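Local coordinates for protein arabinofuranosidase (Bifidobacterium longum, PDB 2Y2W) that hydrolyses terminal non-reducing alpha-L-arabinofuranosyl bonds in arabinans and arabinoxylan, as a glycoside hydrolase of family 51, at residues 123-128 / 147-152; 518-523 / 533-538. All blocks are in the same frame, centred on the assembly; numbering follows the deposited sequence.

Contact 1 (123-128 / 147-152); sequences DGIGPR and MGIDDF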
loop_
_atom_site.group_PDB
_atom_site.type_symbol
_atom_site.label_atom_id
_atom_site.label_comp_id
_atom_site.label_asym_id
_atom_site.label_seq_id
_atom_site.Cartn_x
_atom_site.Cartn_y
_atom_site.Cartn_z
ATOM N N ASP D 123 -6.621 -19.355 3.482
ATOM C CA ASP D 123 -5.808 -20.549 3.724
ATOM C C ASP D 123 -6.456 -21.499 4.727
ATOM O O ASP D 123 -6.134 -22.688 4.757
ATOM C CB ASP D 123 -4.406 -20.166 4.213
ATOM C CG ASP D 123 -3.545 -19.568 3.117
ATOM O OD1 ASP D 123 -3.872 -19.747 1.924
ATOM O OD2 ASP D 123 -2.529 -18.925 3.454
ATOM N N GLY D 124 -7.363 -20.964 5.542
ATOM C CA GLY D 124 -8.017 -21.737 6.592
ATOM C C GLY D 124 -9.462 -22.101 6.311
ATOM O O GLY D 124 -10.163 -22.580 7.199
ATOM N N ILE D 125 -9.912 -21.864 5.080
ATOM C CA ILE D 125 -11.276 -22.216 4.668
ATOM C C ILE D 125 -11.267 -23.370 3.665
ATOM O O ILE D 125 -10.215 -23.738 3.131
ATOM C CB ILE D 125 -12.066 -21.001 4.082
ATOM C CG1 ILE D 125 -11.461 -20.534 2.751
ATOM C CG2 ILE D 125 -12.146 -19.867 5.097
ATOM C CD1 ILE D 125 -12.361 -19.634 1.933
ATOM N N GLY D 126 -12.446 -23.936 3.416
ATOM C CA GLY D 126 -12.580 -25.058 2.494
ATOM C C GLY D 126 -12.176 -26.375 3.127
ATOM O O GLY D 126 -11.952 -26.438 4.340
ATOM N N PRO D 127 -12.084 -27.440 2.308
ATOM C CA PRO D 127 -11.718 -28.775 2.794
ATOM C C PRO D 127 -10.281 -28.821 3.321
ATOM O O PRO D 127 -9.359 -28.381 2.628
ATOM C CB PRO D 127 -11.862 -29.658 1.544
ATOM C CG PRO D 127 -12.734 -28.869 0.604
ATOM C CD PRO D 127 -12.375 -27.445 0.863
ATOM N N ARG D 128 -10.107 -29.346 4.537
ATOM C CA ARG D 128 -8.788 -29.452 5.179
ATOM C C ARG D 128 -7.725 -30.055 4.268
ATOM O O ARG D 128 -6.602 -29.550 4.196
ATOM C CB ARG D 128 -8.868 -30.276 6.463
ATOM C CG ARG D 128 -9.374 -29.521 7.670
ATOM C CD ARG D 128 -9.135 -30.322 8.934
ATOM N NE ARG D 128 -9.945 -29.839 10.048
ATOM C CZ ARG D 128 -11.154 -30.299 10.358
ATOM N NH1 ARG D 128 -11.713 -31.266 9.642
ATOM N NH2 ARG D 128 -11.806 -29.792 11.392
ATOM N N MET D 147 -7.174 -25.608 11.508
ATOM C CA MET D 147 -8.138 -24.676 12.082
ATOM C C MET D 147 -8.166 -23.355 11.312
ATOM O O MET D 147 -7.123 -22.788 10.974
ATOM C CB MET D 147 -7.839 -24.424 13.558
ATOM C CG MET D 147 -8.330 -25.524 14.487
ATOM S SD MET D 147 -10.094 -25.420 14.858
ATOM C CE MET D 147 -10.184 -23.855 15.721
ATOM N N GLY D 148 -9.379 -22.891 11.029
ATOM C CA GLY D 148 -9.620 -21.618 10.371
ATOM C C GLY D 148 -10.951 -21.073 10.843
ATOM O O GLY D 148 -11.523 -21.580 11.811
ATOM N N ILE D 149 -11.455 -20.053 10.154
ATOM C CA ILE D 149 -12.690 -19.384 10.569
ATOM C C ILE D 149 -13.936 -20.278 10.460
ATOM O O ILE D 149 -14.864 -20.135 11.252
ATOM C CB ILE D 149 -12.881 -18.000 9.859
ATOM C CG1 ILE D 149 -14.045 -17.211 10.477
ATOM C CG2 ILE D 149 -13.036 -18.158 8.349
ATOM C CD1 ILE D 149 -13.876 -16.906 11.959
ATOM N N ASP D 150 -13.942 -21.192 9.490
ATOM C CA ASP D 150 -14.991 -22.208 9.371
ATOM C C ASP D 150 -15.046 -23.055 10.644
ATOM O O ASP D 150 -16.118 -23.277 11.210
ATOM C CB ASP D 150 -14.727 -23.127 8.171
ATOM C CG ASP D 150 -15.051 -22.477 6.827
ATOM O OD1 ASP D 150 -15.804 -21.478 6.787
ATOM O OD2 ASP D 150 -14.558 -22.991 5.795
ATOM N N ASP D 151 -13.875 -23.508 11.086
ATOM C CA ASP D 151 -13.758 -24.428 12.214
ATOM C C ASP D 151 -13.943 -23.723 13.552
ATOM O O ASP D 151 -14.633 -24.241 14.436
ATOM C CB ASP D 151 -12.411 -25.157 12.172
ATOM C CG ASP D 151 -12.237 -25.995 10.915
ATOM O OD1 ASP D 151 -13.001 -26.967 10.725
ATOM O OD2 ASP D 151 -11.330 -25.682 10.114
ATOM N N PHE D 152 -13.337 -22.545 13.702
ATOM C CA PHE D 152 -13.479 -21.779 14.938
ATOM C C PHE D 152 -14.915 -21.302 15.152
ATOM O O PHE D 152 -15.353 -21.142 16.294
ATOM C CB PHE D 152 -12.501 -20.600 15.003
ATOM C CG PHE D 152 -12.457 -19.936 16.352
ATOM C CD1 PHE D 152 -11.719 -20.493 17.390
ATOM C CD2 PHE D 152 -13.180 -18.773 16.595
ATOM C CE1 PHE D 152 -11.691 -19.892 18.642
ATOM C CE2 PHE D 152 -13.158 -18.169 17.843
ATOM C CZ PHE D 152 -12.411 -18.727 18.867
#

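Contact 2 (518-523 / 533-538); sequences LHEDDP and EAVTPQ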
loop_
_atom_site.group_PDB
_atom_site.type_symbol
_atom_site.label_atom_id
_atom_site.label_comp_id
_atom_site.label_asym_id
_atom_site.label_seq_id
_atom_site.Cartn_x
_atom_site.Cartn_y
_atom_site.Cartn_z
ATOM N N LEU D 518 -8.470 -17.292 48.241
ATOM C CA LEU D 518 -7.295 -17.738 47.505
ATOM C C LEU D 518 -6.027 -17.205 48.153
ATOM O O LEU D 518 -5.651 -16.048 47.952
ATOM C CB LEU D 518 -7.358 -17.337 46.028
ATOM C CG LEU D 518 -7.622 -18.453 45.013
ATOM C CD1 LEU D 518 -7.687 -17.872 43.618
ATOM C CD2 LEU D 518 -6.557 -19.547 45.080
ATOM N N HIS D 519 -5.385 -18.059 48.944
ATOM C CA HIS D 519 -4.133 -17.717 49.606
ATOM C C HIS D 519 -3.307 -18.954 49.912
ATOM O O HIS D 519 -3.840 -19.983 50.328
ATOM C CB HIS D 519 -4.388 -16.940 50.902
ATOM C CG HIS D 519 -3.187 -16.846 51.789
ATOM N ND1 HIS D 519 -2.145 -15.981 51.537
ATOM C CD2 HIS D 519 -2.852 -17.525 52.910
ATOM C CE1 HIS D 519 -1.223 -16.125 52.473
ATOM N NE2 HIS D 519 -1.628 -17.055 53.319
ATOM N N GLU D 520 -2.001 -18.837 49.702
ATOM C CA GLU D 520 -1.047 -19.845 50.143
ATOM C C GLU D 520 0.089 -19.160 50.896
ATOM O O GLU D 520 0.518 -18.064 50.519
ATOM C CB GLU D 520 -0.500 -20.648 48.958
ATOM C CG GLU D 520 -1.553 -21.412 48.148
ATOM C CD GLU D 520 -2.285 -22.480 48.950
ATOM O OE1 GLU D 520 -1.620 -23.281 49.642
ATOM O OE2 GLU D 520 -3.531 -22.524 48.876
ATOM N N ASP D 521 0.563 -19.802 51.964
ATOM C CA ASP D 521 1.665 -19.267 52.769
ATOM C C ASP D 521 2.909 -19.040 51.919
ATOM O O ASP D 521 3.613 -18.043 52.093
ATOM C CB ASP D 521 1.975 -20.184 53.955
ATOM C CG ASP D 521 0.983 -20.020 55.094
ATOM O OD1 ASP D 521 0.552 -18.875 55.360
ATOM O OD2 ASP D 521 0.641 -21.039 55.731
ATOM N N ASP D 522 3.170 -19.975 51.008
ATOM C CA ASP D 522 4.142 -19.778 49.945
ATOM C C ASP D 522 3.400 -19.174 48.747
ATOM O O ASP D 522 2.663 -19.880 48.058
ATOM C CB ASP D 522 4.803 -21.110 49.567
ATOM C CG ASP D 522 5.901 -20.953 48.521
ATOM O OD1 ASP D 522 6.416 -19.828 48.336
ATOM O OD2 ASP D 522 6.257 -21.967 47.886
ATOM N N PRO D 523 3.585 -17.861 48.502
ATOM C CA PRO D 523 2.891 -17.200 47.392
ATOM C C PRO D 523 3.430 -17.624 46.024
ATOM O O PRO D 523 2.878 -17.232 44.992
ATOM C CB PRO D 523 3.167 -15.715 47.643
ATOM C CG PRO D 523 4.455 -15.690 48.371
ATOM C CD PRO D 523 4.477 -16.933 49.221
ATOM N N GLU D 533 -4.441 -29.617 41.733
ATOM C CA GLU D 533 -5.384 -28.985 42.656
ATOM C C GLU D 533 -4.756 -28.605 44.002
ATOM O O GLU D 533 -5.449 -28.536 45.022
ATOM C CB GLU D 533 -6.629 -29.866 42.850
ATOM C CG GLU D 533 -7.408 -30.137 41.563
ATOM C CD GLU D 533 -8.891 -30.373 41.795
ATOM O OE1 GLU D 533 -9.244 -31.220 42.647
ATOM O OE2 GLU D 533 -9.706 -29.703 41.121
ATOM N N ALA D 534 -3.450 -28.340 43.987
ATOM C CA ALA D 534 -2.710 -27.947 45.190
ATOM C C ALA D 534 -3.085 -26.549 45.683
ATOM O O ALA D 534 -3.101 -26.296 46.888
ATOM C CB ALA D 534 -1.210 -28.043 44.947
ATOM N N VAL D 535 -3.374 -25.648 44.747
ATOM C CA VAL D 535 -3.832 -24.298 45.078
ATOM C C VAL D 535 -5.275 -24.109 44.606
ATOM O O VAL D 535 -5.530 -23.722 43.462
ATOM C CB VAL D 535 -2.912 -23.197 44.483
ATOM C CG1 VAL D 535 -3.367 -21.809 44.934
ATOM C CG2 VAL D 535 -1.460 -23.430 44.876
ATOM N N THR D 536 -6.213 -24.405 45.498
ATOM C CA THR D 536 -7.637 -24.242 45.222
ATOM C C THR D 536 -8.245 -23.284 46.246
ATOM O O THR D 536 -7.717 -23.158 47.354
ATOM C CB THR D 536 -8.385 -25.597 45.249
ATOM O OG1 THR D 536 -8.078 -26.297 46.462
ATOM C CG2 THR D 536 -7.988 -26.459 44.055
ATOM N N PRO D 537 -9.342 -22.589 45.879
ATOM C CA PRO D 537 -10.010 -21.692 46.824
ATOM C C PRO D 537 -10.524 -22.437 48.047
ATOM O O PRO D 537 -11.164 -23.484 47.916
ATOM C CB PRO D 537 -11.182 -21.133 46.015
ATOM C CG PRO D 537 -10.759 -21.255 44.607
ATOM C CD PRO D 537 -9.951 -22.512 44.539
ATOM N N GLN D 538 -10.225 -21.895 49.225
ATOM C CA GLN D 538 -10.635 -22.486 50.493
ATOM C C GLN D 538 -11.736 -21.641 51.132
ATOM O O GLN D 538 -11.783 -20.429 50.916
ATOM C CB GLN D 538 -9.435 -22.608 51.443
ATOM C CG GLN D 538 -8.240 -23.381 50.875
ATOM C CD GLN D 538 -8.592 -24.792 50.426
ATOM O OE1 GLN D 538 -9.165 -25.575 51.183
ATOM N NE2 GLN D 538 -8.241 -25.122 49.188
HETATM O O HOH W 1 -4.684 -25.062 48.757
#

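Contact 1 (123-128 / 147-152)
Gly124 and Gly148 bring two backbones together: the loop after barrel strand 107-110 packs on the N-terminus of helix 149-159, which precedes strand 162-167 of the (beta/alpha)8 barrel. Gly124 CA and Gly148 CA lie 4.1 Å apart. Gly148 CA, at the N-cap, makes a CA-H...O contact of 3.4 Å to Gly124 O. Gly148 has no CB, which would clash with that oxygen. Beside this tight part, Ile125 CG2 and Ile149 CG2 touch at 3.8 Å, with the side chains alongside and running in the same direction. Asp150 OD2 lies 3.6 Å from both CA and CB of Ile125. It also accepts a weak hydrogen bond of 3.3 Å from Gly126 N. Asp150 OD1 is hydrogen-bonded to Tyr183 of helix 174-185.

Arg128 is partly exposed and its contact is looser, although its partner Asp151 is buried. With the chain extended from CG to NE, Arg128 NH2 lies 3.1 Å from Asp151 OD1. The guanidinium and carboxylate planes are 15° apart, but OD1 lies well out of the guanidinium plane: none of the N-H groups is aimed at it, and only the charges pair. Arg131 and Arg154 also form salt bridges to Asp151, while Arg128 NE is hydrogen-bonded to Glu146 O. Two acidic residues of the first helical turn thus face the loop, one through a weak hydrogen bond and one through charge. Their negative charge probably suits the helix N-terminus and the arginines.

Contact 2 (518-523 / 533-538)
This is a small, mainly apolar contact between the two ends of the loop that joins strands 512-518 and 538-539, antiparallel neighbours in the beta-sheet of the C-terminal domain. Val535 is the centre of it. Its CG1 stands anti to the backbone N (chi1 -176°) and meets Leu518 CD2 at 3.9 Å, the two side chains crossing at about a right angle. The same CG1 lies 3.7 Å from Glu520 CG, while Val535 CG2 is 3.8 Å from that CG. Glu520 and Val535 pass each other running in opposite senses. Leu518 CG also packs on Pro537 CG at 4.2 Å. Tyr432 of helix 431-440 touches Leu518, Thr536 and Pro537.

No direct hydrogen bond joins the segments. One water bridges them instead, donating to Glu520 OE2 at 2.8 Å and to Ala534 O at 2.7 Å. The other oxygen of Glu520, OE1, forms a salt bridge with Arg525. Within 533-538, Gln538 NE2 donates to Thr536 O at 2.7 Å from above the carbonyl plane. Glu520 thus plays two parts: its CG packs on valine, while its carboxylate serves the water and an arginine. That arginine probably helps to keep the carboxylate ionised.

How the contacts relate
Contact 1 and contact 2 belong to different parts of one chain and follow each other in sequence. Their centres are 41 Å apart, and their nearest atoms are about 25 Å apart, so they do not touch. Contact 1 belongs to the catalytic barrel and falls, in sequence, between the second and third of its eight parallel strands. Contact 2 lies in the C-terminal beta-domain. The centre of contact 1 is about 24 Å, and that of contact 2 about 23 Å, from the centre of the chain. Both lie away from the annotated sites, including the probable catalytic pair Glu215 and Glu340. Contact 1 is the more buried. No other subunit of the assembly touches either.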